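PDB 3R6A: uncharacterized protein from Methanosarcina mazei, which is of unknown function but belongs to the glyoxalase/bleomycin resistance protein/dioxygenase superfamily, whose members are built from paired beta-alpha-beta-beta-beta modules. Local coordinates for residues Leu9-Val14 with Gln68-Val73. Numbering follows the deposited sequence.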
loop_
_atom_site.group_PDB
_atom_site.type_symbol
_atom_site.label_atom_id
_atom_site.label_comp_id
_atom_site.label_asym_id
_atom_site.label_seq_id
_atom_site.Cartn_x
_atom_site.Cartn_y
_atom_site.Cartn_z
ATOM N N LEU B 9 -2.145 -2.959 -4.655
ATOM C CA LEU B 9 -2.482 -1.545 -4.593
ATOM C C LEU B 9 -2.374 -0.960 -3.197
ATOM O O LEU B 9 -2.943 -1.497 -2.240
ATOM C CB LEU B 9 -3.901 -1.346 -5.136
ATOM C CG LEU B 9 -4.124 -1.938 -6.529
ATOM C CD1 LEU B 9 -5.599 -1.864 -6.895
ATOM C CD2 LEU B 9 -3.277 -1.181 -7.548
ATOM N N SER B 10 -1.635 0.142 -3.089
ATOM C CA SER B 10 -1.453 0.834 -1.814
ATOM C C SER B 10 -2.605 1.818 -1.651
ATOM O O SER B 10 -2.991 2.494 -2.602
ATOM C CB SER B 10 -0.120 1.576 -1.803
ATOM O OG SER B 10 0.944 0.665 -2.013
ATOM N N ARG B 11 -3.126 1.911 -0.435
ATOM C CA ARG B 11 -4.272 2.759 -0.149
ATOM C C ARG B 11 -3.957 4.059 0.573
ATOM O O ARG B 11 -3.244 4.066 1.572
ATOM C CB ARG B 11 -5.278 1.965 0.684
ATOM C CG ARG B 11 -5.777 0.691 0.011
ATOM C CD ARG B 11 -6.247 -0.327 1.049
ATOM N NE ARG B 11 -7.454 0.085 1.775
ATOM C CZ ARG B 11 -8.697 -0.148 1.360
ATOM N NH1 ARG B 11 -8.912 -0.788 0.218
ATOM N NH2 ARG B 11 -9.731 0.233 2.104
ATOM N N LEU B 12 -4.498 5.156 0.053
ATOM C CA LEU B 12 -4.332 6.466 0.665
ATOM C C LEU B 12 -5.746 6.990 0.902
ATOM O O LEU B 12 -6.652 6.754 0.096
ATOM C CB LEU B 12 -3.554 7.422 -0.249
ATOM C CG LEU B 12 -2.096 7.064 -0.551
ATOM C CD1 LEU B 12 -1.438 8.207 -1.314
ATOM C CD2 LEU B 12 -1.340 6.798 0.745
ATOM N N TYR B 13 -5.923 7.694 2.014
ATOM C CA TYR B 13 -7.220 8.229 2.408
ATOM C C TYR B 13 -7.174 9.744 2.449
ATOM O O TYR B 13 -6.354 10.330 3.153
ATOM C CB TYR B 13 -7.580 7.670 3.780
ATOM C CG TYR B 13 -7.367 6.181 3.854
ATOM C CD1 TYR B 13 -8.387 5.292 3.518
ATOM C CD2 TYR B 13 -6.121 5.655 4.201
ATOM C CE1 TYR B 13 -8.171 3.915 3.525
ATOM C CE2 TYR B 13 -5.896 4.284 4.209
ATOM C CZ TYR B 13 -6.925 3.421 3.870
ATOM O OH TYR B 13 -6.703 2.065 3.874
ATOM N N VAL B 14 -8.071 10.370 1.693
ATOM C CA VAL B 14 -8.119 11.821 1.609
ATOM C C VAL B 14 -9.545 12.347 1.746
ATOM O O VAL B 14 -10.511 11.600 1.603
ATOM C CB VAL B 14 -7.525 12.300 0.265
ATOM C CG1 VAL B 14 -6.077 11.825 0.143
ATOM C CG2 VAL B 14 -8.363 11.772 -0.897
ATOM N N GLN B 68 -5.222 -2.874 5.149
ATOM C CA GLN B 68 -3.829 -2.519 4.873
ATOM C C GLN B 68 -3.514 -2.263 3.400
ATOM O O GLN B 68 -2.778 -1.329 3.062
ATOM C CB GLN B 68 -2.902 -3.628 5.386
ATOM C CG GLN B 68 -3.147 -4.055 6.831
ATOM C CD GLN B 68 -2.925 -2.931 7.811
ATOM O OE1 GLN B 68 -1.864 -2.306 7.825
ATOM N NE2 GLN B 68 -3.924 -2.666 8.644
ATOM N N ALA B 69 -4.059 -3.099 2.525
ATOM C CA ALA B 69 -3.804 -2.973 1.095
ATOM C C ALA B 69 -4.827 -3.757 0.295
ATOM O O ALA B 69 -5.623 -4.508 0.853
ATOM C CB ALA B 69 -2.404 -3.477 0.772
ATOM N N THR B 70 -4.797 -3.571 -1.019
ATOM C CA THR B 70 -5.719 -4.253 -1.916
ATOM C C THR B 70 -4.930 -5.075 -2.927
ATOM O O THR B 70 -3.998 -4.576 -3.561
ATOM C CB THR B 70 -6.604 -3.225 -2.645
ATOM O OG1 THR B 70 -7.460 -2.589 -1.688
ATOM C CG2 THR B 70 -7.445 -3.885 -3.728
ATOM N N PHE B 71 -5.292 -6.348 -3.048
ATOM C CA PHE B 71 -4.633 -7.245 -3.985
ATOM C C PHE B 71 -5.574 -7.521 -5.141
ATOM O O PHE B 71 -6.649 -8.084 -4.941
ATOM C CB PHE B 71 -4.301 -8.598 -3.339
ATOM C CG PHE B 71 -3.229 -8.555 -2.282
ATOM C CD1 PHE B 71 -2.622 -7.361 -1.904
ATOM C CD2 PHE B 71 -2.833 -9.736 -1.654
ATOM C CE1 PHE B 71 -1.641 -7.346 -0.913
ATOM C CE2 PHE B 71 -1.855 -9.730 -0.663
ATOM C CZ PHE B 71 -1.258 -8.530 -0.295
ATOM N N LEU B 72 -5.182 -7.113 -6.345
ATOM C CA LEU B 72 -5.980 -7.393 -7.536
ATOM C C LEU B 72 -5.509 -8.784 -7.959
ATOM O O LEU B 72 -4.311 -9.003 -8.163
ATOM C CB LEU B 72 -5.684 -6.361 -8.631
ATOM C CG LEU B 72 -6.354 -6.525 -9.997
ATOM C CD1 LEU B 72 -7.874 -6.572 -9.857
ATOM C CD2 LEU B 72 -5.939 -5.357 -10.881
ATOM N N VAL B 73 -6.441 -9.727 -8.068
ATOM C CA VAL B 73 -6.092 -11.099 -8.416
ATOM C C VAL B 73 -6.863 -11.641 -9.612
ATOM O O VAL B 73 -7.882 -11.085 -10.014
ATOM C CB VAL B 73 -6.326 -12.047 -7.207
ATOM C CG1 VAL B 73 -5.557 -11.540 -5.998
ATOM C CG2 VAL B 73 -7.812 -12.120 -6.874
HETATM O O HOH W 1 -1.706 0.364 1.478
HETATM O O HOH W 2 -4.155 1.366 4.610
#
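Leu-9 and Thr-70 face each other as an antiparallel hydrogen-bonded pair: Leu-9 N donates to Thr-70 O at 2.7 Å, and Thr-70 N returns a bond to Leu-9 O at 3.0 Å, both nearly straight (N-H...O 168° and 172°). The segments run antiparallel but splayed, their axes at 146°. Toward Arg-11 and Gln-68 the backbones separate, and a water bridges them, accepting from Arg-11 N at 2.8 Å and donating to Gln-68 O at 2.6 Å. On the Leu-9 side of the sheet, CB of Leu-9 rests 4.1 Å from CB of Thr-70. The Arg-11 side chain crosses that of Thr-70 at about a right angle. Arg-11 CD lies 3.6 Å from Ala-69 CA, and there the chain bends at chi3. Thr-70 OG1 sits at the edge of the guanidinium, near its plane, 3.0 Å from Arg-11 NH1. Three groups fix the buried guanidinium: Arg-11 NE donates to Tyr-13 OH at 3.0 Å, NH2 to Phe-64 O, and NH1 forms a salt bridge with Glu-114, whose OE1 also hydrogen-bonds Thr-70 OG1. The Glu-114 carboxylate probably offsets the buried positive charge. On the other face of the sheet from Leu-9, Ser-10 OG hydrogen-bonds Ser-10 OG of the second subunit. This short pairing, widening into a water-bridged split, joins strands 5-14 and 69-73, the first strands of the two modules, where the halves of the glyoxalase-type (vicinal-oxygen-chelate) fold meet.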